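Local coordinates for protein transcriptional regulator (Streptococcus dysgalactiae, PDB 4YV9) that acts as the receptor for SHP peptide pheromones in quorum sensing, probably regulating transcription through DNA binding, and is captured here with a cyclic peptide inhibitor, at residues L77-K82 against L93-D98; M108-L113 against P118-S123; I112-E117 against S152-Y157. All coordinates share one frame; numbering follows the deposited sequence.

Contact 1: L77-K82 against L93-D98; sequences LSRVRK and LKLLED
Leu95 reaches from helix 89-98 with its two methyl branches divided between Arg79 and Val80 of helix 72-85. The CD1 methyl sits over one face of the Arg79 guanidinium, 3.2 Å above its plane and displaced toward the rim. The displacement shows in the individual distances: Leu95 CD1 is 3.3 Å from Arg79 NH1, whereas NH2 of the same group lies 3.9 Å from that methyl. This is apolar packing against the flat face of a cation, and the N-H groups of Arg79 are not engaged by it. The CD2 branch turns to Val80, where Leu95 CD2 and Val80 CG2 approach to 3.6 Å, the two side chains meeting at roughly a right angle. With CG of Leu95 anti to the backbone N (chi1 180°), the fork projects toward helix 72-85. Arg79 bends at chi3 (71°), which turns a face of its guanidinium to the CD1 methyl.

At the guanidinium edge, near its plane, stands Asp98. Its OD2 remains 4.2 Å from Arg79 NH1, too long for a salt bridge, so the opposite charges probably add only a modest attraction. Arg79 NH2 also has a weak hydrogen bond to Tyr83 OH, one turn further along its own helix.

The segment axes come no closer than 11.3 Å and run nearly antiparallel, at 163°. This spacing and the small interface, 170 Å² for both sides together, are consistent with a light contact, bridged mainly by the Leu95 and Arg79 side chains. Helix 103-113 packs against both helices, with Ile112 on Val80 and Leu113 on Leu93, while Leu77 also touches Tyr142 and Ile146 of helix 142-151; the bound peptide rests on Leu77, Val80 and Arg81.

Contact 2: M108-L113 against P118-S123; sequences MIKAIL and PTVEPS
Val120 faces the end of helix 103-113, where Leu113 and Lys110 receive it. Leu113 CD2 lies 3.9 Å from Val120 CB and is equally near both valine methyls, so it abuts the branch point of the fork. One of those methyls, Val120 CG1, also meets Lys110 CG at 4.0 Å, the two side chains crossing at about a right angle. Val120 CG1 is anti to its own backbone N (chi1 178°), the setting that brings it between the leucine and the lysine.

Two residues on, Pro122 brings its CD against the helix backbone. That atom, Pro122 CD, is 3.8 Å from Ala111 N, and the base of the lysine is close as well, with Lys110 CB 3.9 Å from Pro122 N. Ala111 CB adds a looser touch to Pro122 CG. No hydrogen bond joins the two segments; the contact between them is van der Waals.

Further out, the extended chain of Lys110 leads its amino group away to a salt bridge with Glu126 in the next helix. Leu113 also packs on Leu92 and Leu93 of helix 89-98, and Phe154 packs on Ala111 and Pro122.

Glu126 has a second task, accepting a hydrogen bond from Ser123 N, while the Ser123 side chain caps a backbone N just beyond it, at the start of helix 124-136; together the two bonds are consistent with a capping box. The arrangement is a loop folded back on the preceding helix, linking consecutive helices as expected of the TPR-like C-terminal domain of Rgg regulators.

Contact 3: I112-E117 against S152-Y157; sequences ILSSIE and SRFINY
Arg153 stretches from the short 3-10 segment before helix 157-169 to Ser114 and Ser115, at the C-terminal end of helix 103-113. From CB its chain runs through CG to CD without touching the other segment, then bends at chi3 (-45°), which swings the flat end over to the serines. NE is the first atom to come near them, still 3.9 Å from Ser115 OG. At CZ the distance to Ser115 OG falls to 3.1 Å, and at the tip Arg153 NH2 stands 3.0 Å from that hydroxyl oxygen. These values converge because Ser115 OG lies over a face of the guanidinium; the N-H directions are poorly placed for it, and neither nitrogen is hydrogen-bonded to this oxygen. Ser114 OG approaches obliquely, 3.4 Å from Arg153 NH2. A weak hydrogen bond to Ala111 O gives the same NH2 a backbone partner.

A face of the guanidinium is turned to Phe154, the residue next in sequence, whose CE2 is 3.8 Å above the plane and offset toward the rim. Phe154 in turn points its ring edge at Ser114. The hydroxyl lies in the ring plane, with Ser114 OG 3.0 Å from Phe154 CZ, an edge-on approach suited to a CH-oxygen interaction. Ser114 OG has its stronger partner in Ala111 O, to which it is hydrogen-bonded.

Ala111 O thus accepts from both the Ser114 hydroxyl and, weakly, the guanidinium, which lie close to each other. A cation next to a carbonyl near the C-terminal end of a helix is probably stabilised by the helix dipole, and the serine oxygens may add to this electrostatically. With no clear hydrogen bond across the segments, the contact probably rests on electrostatic attraction and on the edge-on approach of Phe154.

Contacts 2 and 3 use helix 103-113, sharing Ile112 and Leu113, with centres only 6 Å apart. Contact 1 joins the two preceding helices, 72-85 and 89-98, and packs against that same helix; its centre is 12 Å from contact 2 and 16 Å from contact 3. Along the chain contact 1 closes before the others open, and contact 3 spans the longer sequence gap, passing over helices 124-136 and 142-151. The order describes successive helices stacked side by side, as in TPR-like domains. Because the bound peptide packs on residues of contact 1 and on Ile112 and Ser115, this helical array also forms part of the peptide-binding surface.

Contact 1: L77-K82 against L93-D98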
loop_
_atom_site.group_PDB
_atom_site.type_symbol
_atom_site.label_atom_id
_atom_site.label_comp_id
_atom_site.label_asym_id
_atom_site.label_seq_id
_atom_site.Cartn_x
_atom_site.Cartn_y
_atom_site.Cartn_z
ATOM N N LEU B 77 15.540 7.362 -6.788
ATOM C CA LEU B 77 14.266 8.072 -6.795
ATOM C C LEU B 77 14.190 9.173 -5.743
ATOM O O LEU B 77 13.633 10.236 -6.001
ATOM C CB LEU B 77 13.115 7.103 -6.580
ATOM C CG LEU B 77 12.921 6.119 -7.724
ATOM C CD1 LEU B 77 11.733 5.202 -7.470
ATOM C CD2 LEU B 77 12.723 6.903 -8.971
ATOM N N SER B 78 14.733 8.905 -4.559
ATOM C CA SER B 78 14.680 9.857 -3.463
ATOM C C SER B 78 15.498 11.110 -3.775
ATOM O O SER B 78 15.040 12.220 -3.528
ATOM C CB SER B 78 15.170 9.203 -2.171
ATOM O OG SER B 78 16.465 8.663 -2.348
ATOM N N ARG B 79 16.697 10.927 -4.320
ATOM C CA ARG B 79 17.530 12.041 -4.765
ATOM C C ARG B 79 16.814 12.885 -5.828
ATOM O O ARG B 79 16.643 14.094 -5.658
ATOM C CB ARG B 79 18.867 11.532 -5.320
ATOM C CG ARG B 79 19.772 10.840 -4.297
ATOM C CD ARG B 79 21.166 10.553 -4.873
ATOM N NE ARG B 79 21.939 11.785 -5.056
ATOM C CZ ARG B 79 23.132 11.857 -5.648
ATOM N NH1 ARG B 79 23.710 10.761 -6.129
ATOM N NH2 ARG B 79 23.747 13.031 -5.768
ATOM N N VAL B 80 16.396 12.229 -6.914
ATOM C CA VAL B 80 15.686 12.872 -8.022
ATOM C C VAL B 80 14.476 13.654 -7.519
ATOM O O VAL B 80 14.178 14.755 -7.993
ATOM C CB VAL B 80 15.217 11.825 -9.073
ATOM C CG1 VAL B 80 14.445 12.497 -10.196
ATOM C CG2 VAL B 80 16.400 11.056 -9.631
ATOM N N ARG B 81 13.808 13.067 -6.532
ATOM C CA ARG B 81 12.594 13.604 -5.930
ATOM C C ARG B 81 12.735 15.017 -5.399
ATOM O O ARG B 81 11.958 15.912 -5.738
ATOM C CB ARG B 81 12.153 12.698 -4.780
ATOM C CG ARG B 81 10.901 11.929 -5.073
ATOM C CD ARG B 81 9.694 12.807 -4.839
ATOM N NE ARG B 81 9.437 13.079 -3.426
ATOM C CZ ARG B 81 8.501 13.920 -2.993
ATOM N NH1 ARG B 81 7.743 14.577 -3.860
ATOM N NH2 ARG B 81 8.324 14.105 -1.694
ATOM N N LYS B 82 13.723 15.199 -4.537
ATOM C CA LYS B 82 13.884 16.461 -3.848
ATOM C C LYS B 82 14.473 17.522 -4.771
ATOM O O LYS B 82 14.267 18.709 -4.553
ATOM C CB LYS B 82 14.738 16.259 -2.597
ATOM C CG LYS B 82 14.061 15.334 -1.582
ATOM C CD LYS B 82 14.983 14.222 -1.096
ATOM C CE LYS B 82 14.187 13.042 -0.542
ATOM N NZ LYS B 82 13.558 13.346 0.778
ATOM N N LEU B 93 21.891 17.459 -13.094
ATOM C CA LEU B 93 22.840 17.352 -14.193
ATOM C C LEU B 93 24.022 16.426 -13.906
ATOM O O LEU B 93 24.417 15.650 -14.767
ATOM C CB LEU B 93 23.349 18.744 -14.576
ATOM C CG LEU B 93 22.368 19.497 -15.472
ATOM C CD1 LEU B 93 22.848 20.918 -15.825
ATOM C CD2 LEU B 93 22.124 18.675 -16.717
ATOM N N LYS B 94 24.603 16.496 -12.715
ATOM C CA LYS B 94 25.687 15.566 -12.416
ATOM C C LYS B 94 25.206 14.312 -11.698
ATOM O O LYS B 94 25.941 13.322 -11.604
ATOM C CB LYS B 94 26.789 16.257 -11.633
ATOM C CG LYS B 94 27.877 16.781 -12.576
ATOM C CD LYS B 94 27.688 18.240 -12.895
ATOM C CE LYS B 94 29.047 18.917 -13.000
ATOM N NZ LYS B 94 28.930 20.374 -13.213
ATOM N N LEU B 95 23.959 14.337 -11.240
ATOM C CA LEU B 95 23.300 13.092 -10.853
ATOM C C LEU B 95 23.272 12.219 -12.097
ATOM O O LEU B 95 23.508 11.017 -12.044
ATOM C CB LEU B 95 21.887 13.336 -10.323
ATOM C CG LEU B 95 21.100 12.093 -9.887
ATOM C CD1 LEU B 95 21.814 11.408 -8.738
ATOM C CD2 LEU B 95 19.681 12.448 -9.487
ATOM N N LEU B 96 22.998 12.865 -13.223
ATOM C CA LEU B 96 22.995 12.233 -14.531
ATOM C C LEU B 96 24.388 11.744 -14.963
ATOM O O LEU B 96 24.502 10.716 -15.627
ATOM C CB LEU B 96 22.423 13.215 -15.564
ATOM C CG LEU B 96 22.288 12.733 -17.000
ATOM C CD1 LEU B 96 21.401 11.493 -17.073
ATOM C CD2 LEU B 96 21.741 13.851 -17.881
ATOM N N GLU B 97 25.445 12.472 -14.617
ATOM C CA GLU B 97 26.787 11.977 -14.934
ATOM C C GLU B 97 27.127 10.808 -14.017
ATOM O O GLU B 97 27.787 9.852 -14.427
ATOM C CB GLU B 97 27.861 13.078 -14.817
ATOM C CG GLU B 97 29.257 12.571 -15.216
ATOM C CD GLU B 97 30.352 13.640 -15.199
ATOM O OE1 GLU B 97 30.069 14.814 -14.864
ATOM O OE2 GLU B 97 31.509 13.293 -15.523
ATOM N N ASP B 98 26.659 10.888 -12.776
ATOM C CA ASP B 98 26.871 9.822 -11.804
ATOM C C ASP B 98 26.267 8.486 -12.248
ATOM O O ASP B 98 26.743 7.424 -11.847
ATOM C CB ASP B 98 26.293 10.225 -10.444
ATOM C CG ASP B 98 27.267 11.034 -9.618
ATOM O OD1 ASP B 98 28.487 10.863 -9.820
ATOM O OD2 ASP B 98 26.816 11.835 -8.771
#

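Contact 2: M108-L113 against P118-S123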
loop_
_atom_site.group_PDB
_atom_site.type_symbol
_atom_site.label_atom_id
_atom_site.label_comp_id
_atom_site.label_asym_id
_atom_site.label_seq_id
_atom_site.Cartn_x
_atom_site.Cartn_y
_atom_site.Cartn_z
HETATM N N MSE B 108 15.982 7.500 -17.759
HETATM C CA MSE B 108 14.942 8.037 -16.892
HETATM C C MSE B 108 15.280 9.401 -16.255
HETATM O O MSE B 108 14.405 10.255 -16.090
HETATM C CB MSE B 108 14.633 7.036 -15.781
HETATM C CG MSE B 108 13.629 7.554 -14.811
HETATM SE SE MSE B 108 13.303 6.351 -13.278
HETATM C CE MSE B 108 12.581 7.717 -12.149
ATOM N N ILE B 109 16.534 9.584 -15.864
ATOM C CA ILE B 109 16.975 10.866 -15.294
ATOM C C ILE B 109 16.856 11.987 -16.330
ATOM O O ILE B 109 16.434 13.101 -16.011
ATOM C CB ILE B 109 18.419 10.792 -14.784
ATOM C CG1 ILE B 109 18.510 9.806 -13.623
ATOM C CG2 ILE B 109 18.893 12.163 -14.287
ATOM C CD1 ILE B 109 19.930 9.478 -13.213
ATOM N N LYS B 110 17.208 11.673 -17.574
ATOM C CA LYS B 110 17.073 12.625 -18.678
ATOM C C LYS B 110 15.610 12.984 -18.915
ATOM O O LYS B 110 15.283 14.144 -19.171
ATOM C CB LYS B 110 17.686 12.063 -19.964
ATOM C CG LYS B 110 19.191 11.808 -19.885
ATOM C CD LYS B 110 19.756 11.395 -21.244
ATOM C CE LYS B 110 21.193 10.919 -21.126
ATOM N NZ LYS B 110 21.765 10.593 -22.468
ATOM N N ALA B 111 14.733 11.987 -18.840
ATOM C CA ALA B 111 13.299 12.213 -19.032
ATOM C C ALA B 111 12.764 13.168 -17.975
ATOM O O ALA B 111 12.006 14.085 -18.277
ATOM C CB ALA B 111 12.530 10.891 -18.983
ATOM N N ILE B 112 13.159 12.938 -16.731
ATOM C CA ILE B 112 12.686 13.762 -15.623
ATOM C C ILE B 112 13.269 15.152 -15.722
ATOM O O ILE B 112 12.562 16.151 -15.575
ATOM C CB ILE B 112 13.058 13.151 -14.256
ATOM C CG1 ILE B 112 12.246 11.891 -14.008
ATOM C CG2 ILE B 112 12.831 14.160 -13.132
ATOM C CD1 ILE B 112 12.898 10.947 -13.024
ATOM N N LEU B 113 14.571 15.205 -15.974
ATOM C CA LEU B 113 15.288 16.470 -16.092
ATOM C C LEU B 113 14.746 17.348 -17.217
ATOM O O LEU B 113 14.812 18.576 -17.131
ATOM C CB LEU B 113 16.781 16.209 -16.307
ATOM C CG LEU B 113 17.683 17.392 -16.656
ATOM C CD1 LEU B 113 17.636 18.427 -15.561
ATOM C CD2 LEU B 113 19.098 16.910 -16.880
ATOM N N PRO B 118 14.468 21.565 -20.750
ATOM C CA PRO B 118 14.128 20.815 -21.964
ATOM C C PRO B 118 15.324 20.563 -22.894
ATOM O O PRO B 118 15.225 19.705 -23.764
ATOM C CB PRO B 118 13.087 21.716 -22.640
ATOM C CG PRO B 118 13.468 23.091 -22.212
ATOM C CD PRO B 118 13.966 22.953 -20.799
ATOM N N THR B 119 16.421 21.295 -22.718
ATOM C CA THR B 119 17.636 21.074 -23.506
ATOM C C THR B 119 18.151 19.610 -23.408
ATOM O O THR B 119 18.734 19.072 -24.354
ATOM C CB THR B 119 18.733 22.070 -23.071
ATOM O OG1 THR B 119 18.699 23.223 -23.931
ATOM C CG2 THR B 119 20.103 21.450 -23.127
ATOM N N VAL B 120 17.913 18.965 -22.273
ATOM C CA VAL B 120 18.258 17.553 -22.128
ATOM C C VAL B 120 17.036 16.654 -22.364
ATOM O O VAL B 120 16.043 16.777 -21.672
ATOM C CB VAL B 120 18.830 17.242 -20.725
ATOM C CG1 VAL B 120 19.129 15.749 -20.603
ATOM C CG2 VAL B 120 20.077 18.066 -20.449
ATOM N N GLU B 121 17.115 15.756 -23.342
ATOM C CA GLU B 121 16.066 14.752 -23.552
ATOM C C GLU B 121 16.691 13.397 -23.848
ATOM O O GLU B 121 17.769 13.330 -24.444
ATOM C CB GLU B 121 15.144 15.145 -24.709
ATOM C CG GLU B 121 14.369 16.424 -24.506
ATOM C CD GLU B 121 13.406 16.686 -25.636
ATOM O OE1 GLU B 121 13.571 16.064 -26.706
ATOM O OE2 GLU B 121 12.483 17.510 -25.453
ATOM N N PRO B 122 16.018 12.310 -23.452
ATOM C CA PRO B 122 16.569 11.023 -23.877
ATOM C C PRO B 122 16.461 10.912 -25.385
ATOM O O PRO B 122 15.497 11.424 -25.949
ATOM C CB PRO B 122 15.680 9.989 -23.162
ATOM C CG PRO B 122 14.408 10.706 -22.877
ATOM C CD PRO B 122 14.782 12.162 -22.662
ATOM N N SER B 123 17.450 10.303 -26.031
ATOM C CA SER B 123 17.399 10.104 -27.479
ATOM C C SER B 123 16.342 9.058 -27.836
ATOM O O SER B 123 15.935 8.258 -26.983
ATOM C CB SER B 123 18.759 9.657 -28.012
ATOM O OG SER B 123 18.985 8.298 -27.663
#

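Contact 3: I112-E117 against S152-Y157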
loop_
_atom_site.group_PDB
_atom_site.type_symbol
_atom_site.label_atom_id
_atom_site.label_comp_id
_atom_site.label_asym_id
_atom_site.label_seq_id
_atom_site.Cartn_x
_atom_site.Cartn_y
_atom_site.Cartn_z
ATOM N N ILE B 112 13.159 12.938 -16.731
ATOM C CA ILE B 112 12.686 13.762 -15.623
ATOM C C ILE B 112 13.269 15.152 -15.722
ATOM O O ILE B 112 12.562 16.151 -15.575
ATOM C CB ILE B 112 13.058 13.151 -14.256
ATOM C CG1 ILE B 112 12.246 11.891 -14.008
ATOM C CG2 ILE B 112 12.831 14.160 -13.132
ATOM C CD1 ILE B 112 12.898 10.947 -13.024
ATOM N N LEU B 113 14.571 15.205 -15.974
ATOM C CA LEU B 113 15.288 16.470 -16.092
ATOM C C LEU B 113 14.746 17.348 -17.217
ATOM O O LEU B 113 14.812 18.576 -17.131
ATOM C CB LEU B 113 16.781 16.209 -16.307
ATOM C CG LEU B 113 17.683 17.392 -16.656
ATOM C CD1 LEU B 113 17.636 18.427 -15.561
ATOM C CD2 LEU B 113 19.098 16.910 -16.880
ATOM N N SER B 114 14.216 16.727 -18.271
ATOM C CA SER B 114 13.658 17.480 -19.398
ATOM C C SER B 114 12.435 18.299 -18.990
ATOM O O SER B 114 12.066 19.253 -19.678
ATOM C CB SER B 114 13.272 16.546 -20.545
ATOM O OG SER B 114 12.167 15.744 -20.175
ATOM N N SER B 115 11.801 17.919 -17.880
ATOM C CA SER B 115 10.614 18.625 -17.397
ATOM C C SER B 115 10.939 19.927 -16.681
ATOM O O SER B 115 10.035 20.678 -16.330
ATOM C CB SER B 115 9.788 17.731 -16.467
ATOM O OG SER B 115 8.777 17.037 -17.182
ATOM N N ILE B 116 12.222 20.195 -16.457
ATOM C CA ILE B 116 12.636 21.458 -15.858
ATOM C C ILE B 116 13.784 22.097 -16.641
ATOM O O ILE B 116 14.195 23.229 -16.362
ATOM C CB ILE B 116 13.073 21.278 -14.395
ATOM C CG1 ILE B 116 14.388 20.510 -14.325
ATOM C CG2 ILE B 116 11.993 20.564 -13.580
ATOM C CD1 ILE B 116 14.872 20.330 -12.923
ATOM N N GLU B 117 14.307 21.361 -17.614
ATOM C CA GLU B 117 15.355 21.873 -18.495
ATOM C C GLU B 117 15.306 21.100 -19.810
ATOM O O GLU B 117 16.019 20.112 -19.983
ATOM C CB GLU B 117 16.732 21.753 -17.831
ATOM C CG GLU B 117 17.895 22.279 -18.645
ATOM C CD GLU B 117 17.875 23.789 -18.782
ATOM O OE1 GLU B 117 17.200 24.464 -17.969
ATOM O OE2 GLU B 117 18.545 24.296 -19.705
ATOM N N SER B 152 7.265 8.219 -20.077
ATOM C CA SER B 152 6.104 8.150 -20.974
ATOM C C SER B 152 6.032 9.295 -21.979
ATOM O O SER B 152 5.536 9.130 -23.097
ATOM C CB SER B 152 4.807 8.109 -20.159
ATOM O OG SER B 152 4.655 6.837 -19.527
ATOM N N ARG B 153 6.520 10.464 -21.591
ATOM C CA ARG B 153 6.439 11.610 -22.499
ATOM C C ARG B 153 7.307 11.439 -23.742
ATOM O O ARG B 153 7.172 12.190 -24.707
ATOM C CB ARG B 153 6.825 12.894 -21.774
ATOM C CG ARG B 153 5.638 13.672 -21.222
ATOM C CD ARG B 153 6.154 14.868 -20.471
ATOM N NE ARG B 153 7.256 14.424 -19.629
ATOM C CZ ARG B 153 8.415 15.058 -19.500
ATOM N NH1 ARG B 153 8.642 16.199 -20.162
ATOM N NH2 ARG B 153 9.349 14.536 -18.706
ATOM N N PHE B 154 8.203 10.458 -23.723
ATOM C CA PHE B 154 9.108 10.279 -24.847
ATOM C C PHE B 154 8.864 8.982 -25.609
ATOM O O PHE B 154 9.626 8.643 -26.508
ATOM C CB PHE B 154 10.546 10.360 -24.353
ATOM C CG PHE B 154 10.881 11.689 -23.740
ATOM C CD1 PHE B 154 11.253 12.758 -24.545
ATOM C CD2 PHE B 154 10.786 11.882 -22.370
ATOM C CE1 PHE B 154 11.547 13.993 -23.991
ATOM C CE2 PHE B 154 11.079 13.109 -21.806
ATOM C CZ PHE B 154 11.463 14.168 -22.619
ATOM N N ILE B 155 7.794 8.273 -25.251
ATOM C CA ILE B 155 7.369 7.068 -25.963
ATOM C C ILE B 155 6.228 7.387 -26.937
ATOM O O ILE B 155 5.271 8.074 -26.569
ATOM C CB ILE B 155 6.923 5.973 -24.963
ATOM C CG1 ILE B 155 8.020 5.753 -23.919
ATOM C CG2 ILE B 155 6.561 4.684 -25.699
ATOM C CD1 ILE B 155 7.645 4.857 -22.736
ATOM N N ASN B 156 6.322 6.912 -28.181
ATOM C CA ASN B 156 5.265 7.205 -29.144
ATOM C C ASN B 156 3.972 6.582 -28.643
ATOM O O ASN B 156 4.006 5.537 -27.981
ATOM C CB ASN B 156 5.627 6.708 -30.549
ATOM C CG ASN B 156 5.722 5.198 -30.634
ATOM O OD1 ASN B 156 6.702 4.601 -30.183
ATOM N ND2 ASN B 156 4.709 4.571 -31.227
ATOM N N TYR B 157 2.842 7.236 -28.916
ATOM C CA TYR B 157 1.580 6.849 -28.285
ATOM C C TYR B 157 1.249 5.365 -28.450
ATOM O O TYR B 157 0.792 4.714 -27.507
ATOM C CB TYR B 157 0.400 7.668 -28.826
ATOM C CG TYR B 157 -0.917 7.027 -28.442
ATOM C CD1 TYR B 157 -1.405 7.134 -27.143
ATOM C CD2 TYR B 157 -1.642 6.266 -29.355
ATOM C CE1 TYR B 157 -2.590 6.528 -26.771
ATOM C CE2 TYR B 157 -2.828 5.654 -28.991
ATOM C CZ TYR B 157 -3.296 5.787 -27.695
ATOM O OH TYR B 157 -4.472 5.182 -27.322
#